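PDB 1R6V: subtilisin-like serine protease from Fervidobacterium pennivorans, which acts as a calcium-binding, subtilisin-like serine protease that breaks keratin down into peptides, letting the bacterium grow on native feathers. Local coordinates for residues A[156-161]-A[222-227]; A[194-199]-A[231-236]; A[263-268]-A[290-295]; A[361-366]-A[374-379]. The protein carries 1 engineered substitution. All coordinates share one frame; numbering follows the deposited sequence.

Contact 1 of 4, residues A[156-161]-A[222-227]; sequences IIVAVV and PGAKIM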
loop_
_atom_site.group_PDB
_atom_site.type_symbol
_atom_site.label_atom_id
_atom_site.label_comp_id
_atom_site.label_asym_id
_atom_site.label_seq_id
_atom_site.Cartn_x
_atom_site.Cartn_y
_atom_site.Cartn_z
ATOM N N ILE A 156 12.883 4.539 23.977
ATOM C CA ILE A 156 12.317 4.203 22.675
ATOM C C ILE A 156 10.830 4.526 22.678
ATOM O O ILE A 156 10.115 4.143 23.599
ATOM C CB ILE A 156 12.524 2.689 22.336
ATOM C CG1 ILE A 156 14.016 2.338 22.336
ATOM C CG2 ILE A 156 11.910 2.376 20.961
ATOM C CD1 ILE A 156 14.890 3.232 21.437
ATOM N N ILE A 157 10.376 5.258 21.661
ATOM C CA ILE A 157 8.962 5.619 21.540
ATOM C C ILE A 157 8.314 4.663 20.534
ATOM O O ILE A 157 8.771 4.530 19.406
ATOM C CB ILE A 157 8.791 7.077 21.031
ATOM C CG1 ILE A 157 9.247 8.056 22.117
ATOM C CG2 ILE A 157 7.322 7.364 20.683
ATOM C CD1 ILE A 157 9.354 9.498 21.630
ATOM N N VAL A 158 7.246 3.995 20.965
ATOM C CA VAL A 158 6.527 3.046 20.112
ATOM C C VAL A 158 5.152 3.604 19.767
ATOM O O VAL A 158 4.361 3.896 20.681
ATOM C CB VAL A 158 6.271 1.718 20.867
ATOM C CG1 VAL A 158 5.432 0.774 20.019
ATOM C CG2 VAL A 158 7.590 1.077 21.265
ATOM N N ALA A 159 4.857 3.739 18.480
ATOM C CA ALA A 159 3.541 4.230 18.086
ATOM C C ALA A 159 2.599 3.058 17.936
ATOM O O ALA A 159 2.885 2.104 17.211
ATOM C CB ALA A 159 3.607 5.007 16.779
ATOM N N VAL A 160 1.480 3.132 18.650
ATOM C CA VAL A 160 0.459 2.092 18.565
ATOM C C VAL A 160 -0.615 2.725 17.663
ATOM O O VAL A 160 -1.392 3.573 18.094
ATOM C CB VAL A 160 -0.076 1.723 19.978
ATOM C CG1 VAL A 160 -1.379 0.906 19.867
ATOM C CG2 VAL A 160 0.985 0.887 20.718
ATOM N N VAL A 161 -0.626 2.293 16.408
ATOM C CA VAL A 161 -1.516 2.806 15.353
ATOM C C VAL A 161 -2.686 1.852 15.381
ATOM O O VAL A 161 -2.660 0.785 14.782
ATOM C CB VAL A 161 -0.749 2.803 14.032
ATOM C CG1 VAL A 161 -1.570 3.518 12.952
ATOM C CG2 VAL A 161 0.605 3.515 14.257
ATOM N N PRO A 222 9.299 -2.918 29.080
ATOM C CA PRO A 222 8.804 -2.031 30.136
ATOM C C PRO A 222 9.488 -0.673 30.218
ATOM O O PRO A 222 9.000 0.225 30.890
ATOM C CB PRO A 222 8.970 -2.863 31.402
ATOM C CG PRO A 222 10.133 -3.767 31.076
ATOM C CD PRO A 222 9.906 -4.141 29.631
ATOM N N GLY A 223 10.601 -0.523 29.517
ATOM C CA GLY A 223 11.294 0.758 29.546
ATOM C C GLY A 223 10.831 1.718 28.462
ATOM O O GLY A 223 11.105 2.926 28.522
ATOM N N ALA A 224 10.121 1.183 27.469
ATOM C CA ALA A 224 9.625 1.992 26.353
ATOM C C ALA A 224 8.420 2.844 26.721
ATOM O O ALA A 224 7.895 2.750 27.828
ATOM C CB ALA A 224 9.281 1.094 25.167
ATOM N N LYS A 225 7.996 3.685 25.780
ATOM C CA LYS A 225 6.845 4.555 25.972
ATOM C C LYS A 225 5.907 4.329 24.801
ATOM O O LYS A 225 6.348 4.048 23.690
ATOM C CB LYS A 225 7.261 6.032 26.004
ATOM C CG LYS A 225 8.069 6.424 27.237
ATOM C CD LYS A 225 7.240 6.265 28.494
ATOM C CE LYS A 225 7.863 7.000 29.678
ATOM N NZ LYS A 225 9.192 6.447 30.029
ATOM N N ILE A 226 4.616 4.487 25.060
ATOM C CA ILE A 226 3.586 4.277 24.055
ATOM C C ILE A 226 3.024 5.591 23.527
ATOM O O ILE A 226 2.563 6.434 24.301
ATOM C CB ILE A 226 2.407 3.463 24.648
ATOM C CG1 ILE A 226 2.904 2.107 25.162
ATOM C CG2 ILE A 226 1.295 3.293 23.597
ATOM C CD1 ILE A 226 3.414 1.181 24.082
ATOM N N MET A 227 3.042 5.746 22.207
ATOM C CA MET A 227 2.493 6.940 21.557
ATOM C C MET A 227 1.241 6.488 20.804
ATOM O O MET A 227 1.334 5.823 19.784
ATOM C CB MET A 227 3.514 7.536 20.566
ATOM C CG MET A 227 2.959 8.651 19.645
ATOM S SD MET A 227 4.216 9.154 18.390
ATOM C CE MET A 227 5.163 10.430 19.393
#

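Contact 2 of 4, residues A[194-199]-A[231-236]; sequences SSYGGS and IFDDPA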
loop_
_atom_site.group_PDB
_atom_site.type_symbol
_atom_site.label_atom_id
_atom_site.label_comp_id
_atom_site.label_asym_id
_atom_site.label_seq_id
_atom_site.Cartn_x
_atom_site.Cartn_y
_atom_site.Cartn_z
ATOM N N SER A 194 -7.599 7.419 25.332
ATOM C CA SER A 194 -7.897 7.758 23.938
ATOM C C SER A 194 -8.490 6.553 23.222
ATOM O O SER A 194 -8.454 6.482 22.002
ATOM C CB SER A 194 -6.626 8.229 23.204
ATOM O OG SER A 194 -5.608 7.243 23.244
ATOM N N SER A 195 -9.092 5.644 23.985
ATOM C CA SER A 195 -9.656 4.417 23.430
ATOM C C SER A 195 -10.954 4.578 22.617
ATOM O O SER A 195 -11.891 3.794 22.747
ATOM C CB SER A 195 -9.830 3.376 24.561
ATOM O OG SER A 195 -10.709 3.817 25.588
ATOM N N TYR A 196 -10.989 5.588 21.757
ATOM C CA TYR A 196 -12.160 5.853 20.928
ATOM C C TYR A 196 -12.650 4.694 20.052
ATOM O O TYR A 196 -13.857 4.551 19.832
ATOM C CB TYR A 196 -11.886 7.062 20.032
ATOM C CG TYR A 196 -11.633 8.339 20.792
ATOM C CD1 TYR A 196 -12.669 8.986 21.458
ATOM C CD2 TYR A 196 -10.355 8.884 20.878
ATOM C CE1 TYR A 196 -12.440 10.138 22.193
ATOM C CE2 TYR A 196 -10.115 10.033 21.615
ATOM C CZ TYR A 196 -11.166 10.652 22.270
ATOM O OH TYR A 196 -10.942 11.782 23.013
ATOM N N GLY A 197 -11.731 3.866 19.559
ATOM C CA GLY A 197 -12.118 2.777 18.673
ATOM C C GLY A 197 -12.375 1.420 19.307
ATOM O O GLY A 197 -12.705 0.460 18.611
ATOM N N GLY A 198 -12.217 1.328 20.617
ATOM C CA GLY A 198 -12.451 0.052 21.267
ATOM C C GLY A 198 -11.287 -0.331 22.157
ATOM O O GLY A 198 -10.437 0.504 22.466
ATOM N N SER A 199 -11.215 -1.610 22.508
ATOM C CA SER A 199 -10.199 -2.116 23.428
ATOM C C SER A 199 -8.862 -2.603 22.876
ATOM O O SER A 199 -7.902 -2.704 23.632
ATOM C CB SER A 199 -10.815 -3.256 24.244
ATOM O OG SER A 199 -11.101 -4.356 23.385
ATOM N N ILE A 231 -6.391 5.532 14.591
ATOM C CA ILE A 231 -6.828 5.393 13.216
ATOM C C ILE A 231 -8.158 4.655 13.068
ATOM O O ILE A 231 -8.719 4.606 11.965
ATOM C CB ILE A 231 -5.724 4.787 12.308
ATOM C CG1 ILE A 231 -5.373 3.349 12.725
ATOM C CG2 ILE A 231 -4.496 5.686 12.364
ATOM C CD1 ILE A 231 -4.828 2.523 11.535
ATOM N N PHE A 232 -8.631 4.068 14.175
ATOM C CA PHE A 232 -9.951 3.461 14.248
ATOM C C PHE A 232 -10.556 4.242 15.393
ATOM O O PHE A 232 -10.260 4.025 16.561
ATOM C CB PHE A 232 -9.914 1.955 14.514
ATOM C CG PHE A 232 -9.646 1.178 13.275
ATOM C CD1 PHE A 232 -8.336 0.896 12.892
ATOM C CD2 PHE A 232 -10.689 0.840 12.414
ATOM C CE1 PHE A 232 -8.068 0.297 11.664
ATOM C CE2 PHE A 232 -10.429 0.241 11.177
ATOM C CZ PHE A 232 -9.112 -0.030 10.802
ATOM N N ASP A 233 -11.371 5.212 15.000
ATOM C CA ASP A 233 -12.018 6.138 15.910
ATOM C C ASP A 233 -13.460 5.694 16.183
ATOM O O ASP A 233 -13.839 4.561 15.863
ATOM C CB ASP A 233 -11.960 7.526 15.247
ATOM C CG ASP A 233 -11.903 8.667 16.248
ATOM O OD1 ASP A 233 -12.826 8.767 17.079
ATOM O OD2 ASP A 233 -10.946 9.474 16.200
ATOM N N ASP A 234 -14.256 6.577 16.783
ATOM C CA ASP A 234 -15.653 6.265 17.089
ATOM C C ASP A 234 -16.474 6.336 15.800
ATOM O O ASP A 234 -16.618 7.412 15.214
ATOM C CB ASP A 234 -16.210 7.281 18.092
ATOM C CG ASP A 234 -17.595 6.905 18.594
ATOM O OD1 ASP A 234 -18.323 6.171 17.894
ATOM O OD2 ASP A 234 -17.954 7.361 19.695
ATOM N N PRO A 235 -17.024 5.201 15.337
ATOM C CA PRO A 235 -17.817 5.227 14.102
ATOM C C PRO A 235 -18.994 6.197 14.127
ATOM O O PRO A 235 -19.519 6.565 13.081
ATOM C CB PRO A 235 -18.263 3.775 13.937
ATOM C CG PRO A 235 -18.261 3.253 15.327
ATOM C CD PRO A 235 -17.008 3.849 15.916
ATOM N N ALA A 236 -19.398 6.616 15.321
ATOM C CA ALA A 236 -20.508 7.548 15.448
ATOM C C ALA A 236 -20.024 8.941 15.069
ATOM O O ALA A 236 -20.817 9.799 14.677
ATOM C CB ALA A 236 -21.041 7.540 16.883
#

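Contact 3 of 4, residues A[263-268]-A[290-295]; sequences VMNHSW and VMVVSA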
loop_
_atom_site.group_PDB
_atom_site.type_symbol
_atom_site.label_atom_id
_atom_site.label_comp_id
_atom_site.label_asym_id
_atom_site.label_seq_id
_atom_site.Cartn_x
_atom_site.Cartn_y
_atom_site.Cartn_z
ATOM N N VAL A 263 9.471 2.813 16.228
ATOM C CA VAL A 263 8.849 1.583 15.744
ATOM C C VAL A 263 7.338 1.790 15.892
ATOM O O VAL A 263 6.889 2.502 16.797
ATOM C CB VAL A 263 9.333 0.317 16.534
ATOM C CG1 VAL A 263 9.112 0.502 18.035
ATOM C CG2 VAL A 263 8.600 -0.923 16.024
ATOM N N MET A 264 6.563 1.241 14.957
ATOM C CA MET A 264 5.093 1.350 14.997
ATOM C C MET A 264 4.481 -0.031 14.895
ATOM O O MET A 264 5.005 -0.888 14.193
ATOM C CB MET A 264 4.560 2.168 13.812
ATOM C CG MET A 264 5.197 3.559 13.679
ATOM S SD MET A 264 4.136 4.729 12.706
ATOM C CE MET A 264 5.411 5.949 12.196
ATOM N N ASN A 265 3.353 -0.221 15.574
ATOM C CA ASN A 265 2.647 -1.500 15.557
ATOM C C ASN A 265 1.343 -1.300 14.772
ATOM O O ASN A 265 0.586 -0.384 15.071
ATOM C CB ASN A 265 2.344 -1.948 16.992
ATOM C CG ASN A 265 1.637 -3.296 17.033
ATOM O OD1 ASN A 265 0.397 -3.373 16.985
ATOM N ND2 ASN A 265 2.422 -4.363 17.087
ATOM N N HIS A 266 1.123 -2.128 13.753
ATOM C CA HIS A 266 -0.079 -2.054 12.901
ATOM C C HIS A 266 -0.792 -3.398 12.789
ATOM O O HIS A 266 -0.157 -4.398 12.446
ATOM C CB HIS A 266 0.281 -1.690 11.458
ATOM C CG HIS A 266 1.003 -0.390 11.307
ATOM N ND1 HIS A 266 0.347 0.811 11.108
ATOM C CD2 HIS A 266 2.327 -0.107 11.324
ATOM C CE1 HIS A 266 1.247 1.780 11.013
ATOM N NE2 HIS A 266 2.454 1.247 11.139
ATOM N N SER A 267 -2.094 -3.431 13.043
ATOM C CA SER A 267 -2.835 -4.679 12.855
ATOM C C SER A 267 -4.156 -4.330 12.193
ATOM O O SER A 267 -5.235 -4.475 12.781
ATOM C CB SER A 267 -3.062 -5.394 14.183
ATOM O OG SER A 267 -1.823 -5.919 14.653
ATOM N N TRP A 268 -4.046 -3.844 10.964
ATOM C CA TRP A 268 -5.188 -3.449 10.151
ATOM C C TRP A 268 -4.817 -3.597 8.687
ATOM O O TRP A 268 -3.647 -3.779 8.340
ATOM C CB TRP A 268 -5.558 -1.992 10.438
ATOM C CG TRP A 268 -4.397 -1.014 10.201
ATOM C CD1 TRP A 268 -3.370 -0.727 11.064
ATOM C CD2 TRP A 268 -4.153 -0.241 9.018
ATOM N NE1 TRP A 268 -2.500 0.187 10.482
ATOM C CE2 TRP A 268 -2.958 0.493 9.230
ATOM C CE3 TRP A 268 -4.826 -0.096 7.792
ATOM C CZ2 TRP A 268 -2.428 1.354 8.267
ATOM C CZ3 TRP A 268 -4.298 0.761 6.839
ATOM C CH2 TRP A 268 -3.107 1.476 7.083
ATOM N N VAL A 290 10.881 1.483 12.213
ATOM C CA VAL A 290 10.553 0.093 11.903
ATOM C C VAL A 290 9.042 -0.030 11.905
ATOM O O VAL A 290 8.389 0.509 12.787
ATOM C CB VAL A 290 11.157 -0.856 12.968
ATOM C CG1 VAL A 290 10.687 -2.309 12.743
ATOM C CG2 VAL A 290 12.678 -0.785 12.868
ATOM N N MET A 291 8.494 -0.724 10.910
ATOM C CA MET A 291 7.048 -0.884 10.804
ATOM C C MET A 291 6.682 -2.360 10.931
ATOM O O MET A 291 6.987 -3.138 10.040
ATOM C CB MET A 291 6.568 -0.321 9.455
ATOM C CG MET A 291 6.829 1.205 9.297
ATOM S SD MET A 291 5.917 2.377 10.383
ATOM C CE MET A 291 4.726 3.157 9.168
ATOM N N VAL A 292 6.040 -2.710 12.049
ATOM C CA VAL A 292 5.609 -4.081 12.352
ATOM C C VAL A 292 4.126 -4.166 11.985
ATOM O O VAL A 292 3.323 -3.339 12.433
ATOM C CB VAL A 292 5.809 -4.393 13.862
ATOM C CG1 VAL A 292 5.341 -5.820 14.176
ATOM C CG2 VAL A 292 7.313 -4.240 14.230
ATOM N N VAL A 293 3.774 -5.140 11.159
ATOM C CA VAL A 293 2.383 -5.292 10.718
ATOM C C VAL A 293 1.945 -6.728 10.893
ATOM O O VAL A 293 2.668 -7.666 10.529
ATOM C CB VAL A 293 2.228 -4.926 9.228
ATOM C CG1 VAL A 293 0.753 -4.996 8.808
ATOM C CG2 VAL A 293 2.801 -3.550 8.985
ATOM N N SER A 294 0.753 -6.917 11.437
ATOM C CA SER A 294 0.293 -8.280 11.617
ATOM C C SER A 294 -0.081 -8.893 10.260
ATOM O O SER A 294 -0.537 -8.199 9.338
ATOM C CB SER A 294 -0.917 -8.300 12.547
ATOM O OG SER A 294 -2.014 -7.768 11.845
ATOM N N ALA A 295 0.150 -10.197 10.134
ATOM C CA ALA A 295 -0.209 -10.942 8.923
ATOM C C ALA A 295 -1.743 -10.972 8.883
ATOM O O ALA A 295 -2.391 -10.677 9.881
ATOM C CB ALA A 295 0.328 -12.376 9.011
#

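Contact 4 of 4, residues A[361-366]-A[374-379]; sequences GHNENV and YDYYQG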
loop_
_atom_site.group_PDB
_atom_site.type_symbol
_atom_site.label_atom_id
_atom_site.label_comp_id
_atom_site.label_asym_id
_atom_site.label_seq_id
_atom_site.Cartn_x
_atom_site.Cartn_y
_atom_site.Cartn_z
ATOM N N GLY A 361 -15.622 -5.087 27.663
ATOM C CA GLY A 361 -15.655 -6.214 28.579
ATOM C C GLY A 361 -14.274 -6.526 29.130
ATOM O O GLY A 361 -13.272 -5.962 28.691
ATOM N N HIS A 362 -14.219 -7.407 30.113
ATOM C CA HIS A 362 -12.948 -7.802 30.700
ATOM C C HIS A 362 -13.168 -9.109 31.443
ATOM O O HIS A 362 -14.316 -9.507 31.684
ATOM C CB HIS A 362 -12.402 -6.710 31.647
ATOM C CG HIS A 362 -13.130 -6.601 32.954
ATOM N ND1 HIS A 362 -14.385 -6.044 33.070
ATOM C CD2 HIS A 362 -12.763 -6.962 34.209
ATOM C CE1 HIS A 362 -14.760 -6.061 34.338
ATOM N NE2 HIS A 362 -13.793 -6.614 35.049
ATOM N N ASN A 363 -12.086 -9.803 31.781
ATOM C CA ASN A 363 -12.231 -11.062 32.508
ATOM C C ASN A 363 -12.129 -10.743 34.003
ATOM O O ASN A 363 -11.060 -10.432 34.512
ATOM C CB ASN A 363 -11.149 -12.066 32.083
ATOM C CG ASN A 363 -11.348 -13.427 32.726
ATOM O OD1 ASN A 363 -11.495 -13.526 33.944
ATOM N ND2 ASN A 363 -11.350 -14.477 31.914
ATOM N N GLU A 364 -13.259 -10.828 34.703
ATOM C CA GLU A 364 -13.305 -10.493 36.124
ATOM C C GLU A 364 -12.549 -11.433 37.062
ATOM O O GLU A 364 -12.356 -11.116 38.240
ATOM C CB GLU A 364 -14.763 -10.397 36.578
ATOM C CG GLU A 364 -15.504 -11.710 36.498
ATOM C CD GLU A 364 -16.974 -11.567 36.836
ATOM O OE1 GLU A 364 -17.654 -10.754 36.176
ATOM O OE2 GLU A 364 -17.452 -12.264 37.756
ATOM N N ASN A 365 -12.113 -12.575 36.545
ATOM C CA ASN A 365 -11.401 -13.552 37.360
ATOM C C ASN A 365 -9.902 -13.271 37.508
ATOM O O ASN A 365 -9.240 -13.861 38.358
ATOM C CB ASN A 365 -11.615 -14.961 36.788
ATOM C CG ASN A 365 -13.072 -15.372 36.807
ATOM O OD1 ASN A 365 -13.709 -15.341 37.854
ATOM N ND2 ASN A 365 -13.610 -15.751 35.650
ATOM N N VAL A 366 -9.369 -12.371 36.684
ATOM C CA VAL A 366 -7.947 -12.036 36.754
ATOM C C VAL A 366 -7.618 -11.478 38.136
ATOM O O VAL A 366 -8.111 -10.420 38.524
ATOM C CB VAL A 366 -7.570 -11.012 35.659
ATOM C CG1 VAL A 366 -6.082 -10.669 35.742
ATOM C CG2 VAL A 366 -7.894 -11.589 34.288
ATOM N N TYR A 374 -8.366 -6.581 32.795
ATOM C CA TYR A 374 -7.541 -7.362 31.877
ATOM C C TYR A 374 -8.382 -8.382 31.148
ATOM O O TYR A 374 -9.483 -8.702 31.579
ATOM C CB TYR A 374 -6.476 -8.139 32.660
ATOM C CG TYR A 374 -5.532 -7.262 33.432
ATOM C CD1 TYR A 374 -5.900 -6.701 34.655
ATOM C CD2 TYR A 374 -4.282 -6.941 32.900
ATOM C CE1 TYR A 374 -5.051 -5.830 35.323
ATOM C CE2 TYR A 374 -3.427 -6.078 33.553
ATOM C CZ TYR A 374 -3.815 -5.519 34.761
ATOM O OH TYR A 374 -2.976 -4.630 35.377
ATOM N N ASP A 375 -7.854 -8.896 30.044
ATOM C CA ASP A 375 -8.556 -9.944 29.315
ATOM C C ASP A 375 -7.558 -10.725 28.489
ATOM O O ASP A 375 -6.455 -10.245 28.188
ATOM C CB ASP A 375 -9.663 -9.388 28.393
ATOM C CG ASP A 375 -10.854 -10.342 28.282
ATOM O OD1 ASP A 375 -10.687 -11.533 28.644
ATOM O OD2 ASP A 375 -11.945 -9.901 27.830
ATOM N N TYR A 376 -7.961 -11.931 28.123
ATOM C CA TYR A 376 -7.141 -12.829 27.320
ATOM C C TYR A 376 -7.635 -12.789 25.875
ATOM O O TYR A 376 -8.795 -13.089 25.605
ATOM C CB TYR A 376 -7.248 -14.276 27.826
ATOM C CG TYR A 376 -6.873 -14.476 29.275
ATOM C CD1 TYR A 376 -7.784 -14.184 30.280
ATOM C CD2 TYR A 376 -5.617 -14.959 29.641
ATOM C CE1 TYR A 376 -7.472 -14.362 31.611
ATOM C CE2 TYR A 376 -5.289 -15.141 30.995
ATOM C CZ TYR A 376 -6.233 -14.835 31.964
ATOM O OH TYR A 376 -5.954 -14.978 33.301
ATOM N N TYR A 377 -6.746 -12.443 24.951
ATOM C CA TYR A 377 -7.093 -12.364 23.540
ATOM C C TYR A 377 -6.256 -13.322 22.699
ATOM O O TYR A 377 -5.209 -13.819 23.129
ATOM C CB TYR A 377 -6.838 -10.952 22.991
ATOM C CG TYR A 377 -7.793 -9.869 23.443
ATOM C CD1 TYR A 377 -8.906 -10.157 24.231
ATOM C CD2 TYR A 377 -7.587 -8.550 23.045
ATOM C CE1 TYR A 377 -9.805 -9.150 24.615
ATOM C CE2 TYR A 377 -8.465 -7.537 23.421
ATOM C CZ TYR A 377 -9.571 -7.838 24.204
ATOM O OH TYR A 377 -10.440 -6.829 24.586
ATOM N N GLN A 378 -6.721 -13.541 21.477
ATOM C CA GLN A 378 -6.018 -14.373 20.520
ATOM C C GLN A 378 -6.109 -13.659 19.178
ATOM O O GLN A 378 -7.064 -12.928 18.920
ATOM C CB GLN A 378 -6.685 -15.744 20.450
ATOM C CG GLN A 378 -6.418 -16.535 19.210
ATOM C CD GLN A 378 -7.521 -17.569 18.974
ATOM O OE1 GLN A 378 -7.735 -18.451 19.796
ATOM N NE2 GLN A 378 -8.224 -17.451 17.851
ATOM N N GLY A 379 -5.097 -13.842 18.340
ATOM C CA GLY A 379 -5.124 -13.230 17.030
ATOM C C GLY A 379 -3.756 -12.752 16.607
ATOM O O GLY A 379 -2.845 -12.636 17.431
HETATM O O HOH W 1 -12.069 -7.531 26.489
HETATM O O HOH W 2 -9.504 -8.019 34.782
HETATM O O HOH W 3 -11.303 -14.177 29.018
#

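Contact 1 of 4, residues A[156-161]-A[222-227]
Met227 bends at chi3 (-86°), which turns CE back to 4.0 Å from Ile157 CG2, the branch that Ile157 holds anti to its backbone N. Ile157 CG2 also meets Met227 CB at 3.8 Å, and the two side chains pass at a slant. On the sheet's other face, Val160 sets CG2 anti to its carbonyl carbon (its CG1 being anti to N, chi1 166°), where it packs 3.8 Å from Ile226 CG2. Four backbone bonds zip the parallel strands together. Lys225 N donates to Ile156 O at 3.1 Å and Val158 N to Lys225 O at 2.9 Å. The most linear, Met227 N to Val158 O, is also the shortest (2.7 Å), and Val160 N to Met227 O (2.9 Å) closes the row. Strand 157-162 lies between 225-230 and 263-269 in the mainly parallel sheet of the subtilisin-like catalytic domain, with Asp162, the probable charge-relay aspartate, next after Val161. Helix 200-209 packs on the Val158, Val160 and Ile226 face through Ile208, helix 380-397 reaches Val158 through Thr388 and Ala392, and Met227 meets His259 on the other face.

Contact 2 of 4, residues A[194-199]-A[231-236]
Tyr196, Gly197 and Asp233 carry this meeting of two loops, and no hydrogen bond crosses between them. Tyr196 and Asp233 lie side by side and point the same way, the phenol ring and the carboxylate plane only 22° apart. Between these two side chains the nearest atoms are Asp233 OD1 and Tyr196 CB, 3.5 Å apart, with Tyr196 CG 3.9 Å from the same oxygen. Although the CB of Asp233 starts away from the other loop, CG sits anti to the backbone N and the carboxylate swings back toward the tyrosine. Its OD1 is fixed there by Asp234 N, which donates at 2.6 Å to the anti lone pair. Arg181 ties the pair from outside, making a salt bridge to Asp233 OD2 and a cation-pi contact with the Tyr196 ring, which probably offsets the negative charge beside the ring.

Gly197 presses its backbone on Phe232: CA lies 3.1 Å from Phe232 O in a CA-H...O contact, an approach with no room for a CB on that side. Gly197 is the third residue of a type I beta turn, Ser195 to Gly198, closed by Gly198 N to Ser195 O at 3.3 Å. On the partner loop Asp234 N-caps helix 235-238, its OD1 accepting from Ala236 N at 2.8 Å. Loop 194-199 runs directly into helix 200-209, which opens at the engineered Ala200, a probable charge-relay position. Backbone bonds from Gly197 to Thr163 and from Phe232 to Asp162 bring both loops to the end of strand 157-162, where the subtilisin fold places its charge-relay aspartate, probably Asp162 here.

Contact 3 of 4, residues A[263-268]-A[290-295]
Met264 and Met291 lie side by side and point the same way on one face of a parallel strand pair, the two strands of the beta-alpha-beta unit formed by strand 263-269, helix 275-286 and strand 290-294. Met291 SD sits 3.6 Å from Met264 CG, and the bent Met291 chain carries CE on to His266 NE2, also at 3.6 Å. The sulfur approaches that imidazole at its edge, 4.8 Å from the ring centre. On the other face Val263 CG2 packs 4.0 Å from Val292 CG2. Between the faces run four backbone bonds, each donor nearly in line with the C=O it meets: Met264 N to Val290 O, Val292 N to Met264 O, His266 N to Val292 O (2.8 Å) and Ser294 N to His266 O.

Further out, Ile253, Ala256 and Thr257 of helix 246-258 cover Met264, and Phe281 of helix 275-286 meets the His266 ring. On the opposite face Asn265 ND2 bonds to Thr388 OG1 of helix 380-397. Ser267, whose OG comes 3.3 Å from Ser294 CB, touches Ser381, the probable charge-relay serine at the start of that helix, so the C-terminal ends of both strands border the active site. His266 ND1 acts as an acceptor, consistent with a neutral ring carrying its proton on NE2. Trp268 helps fix the rotation of this imidazole: its indole NE1 donates to His266 ND1 at 3.0 Å and 154°, in the imidazole plane.

Contact 4 of 4, residues A[361-366]-A[374-379]
The Tyr376 ring receives Asn363 and Val366 obliquely: Asn363 ND2 and Val366 CG2 each lie 3.9 Å from Tyr376 CE1, and the amide plane stands 75° from the ring. Val366 CG1 comes just as slantwise to the Tyr374 ring, the two side chains crossing at about a right angle. The water linking Tyr374 N to Asn363 O lies in plane at the edges of the His362 and Tyr374 rings, and the water held by Tyr377 OH likewise at the edge of the Tyr377 ring.

A single direct hydrogen bond joins loop 361-366 to strand 374-378, Asn363 N to Tyr374 O at 2.8 Å. That strand is the middle one of a small antiparallel sheet, between 104-105 and 347-350, and leads toward helix 380-397. Asn363 CG, anti to its backbone N (chi1 -175°), belongs to an Asx turn in which OD1 accepts from Asn365 N. The Tyr377 water donates to Gly361 O and to Asp375 OD2 (2.7 Å); a further water accepts from Asn363 ND2 and donates to Asp375 OD1 (2.7 Å).

Outside the pair, Tyr374 OH bonds to the calcium ligand Asp171, placing this strand in the second shell of the metal site, and Tyr376 OH bonds to Glu134. Asp375 is the hub of the polar contact: OD1 also takes Tyr376 N at 2.8 Å, so two waters and an amide donate to the carboxylate, which would favour its ionised form.

Contacts 1 and 3 are core: both pair buried parallel strands of one sheet, and strands 157-162 and 263-269 are direct neighbours, with Ala159 O 2.9 Å from Asn265 N. Their chemistry is regular backbone bonding with mostly apolar side chains, though contact 3 adds polar residues and a thioether-imidazole cluster. Contacts 2 and 4 are only partly buried and join loops or a loop and a strand. Contact 2 relies on van der Waals packing and an outside arginine, whereas contact 4 relies heavily on water. Contact 2 touches each of the others: Ile231 packs on Val161 of contact 1 and, with Phe232, on Trp268 of contact 3, and Ser199 OG lies 2.8 Å from Tyr377 OH of contact 4.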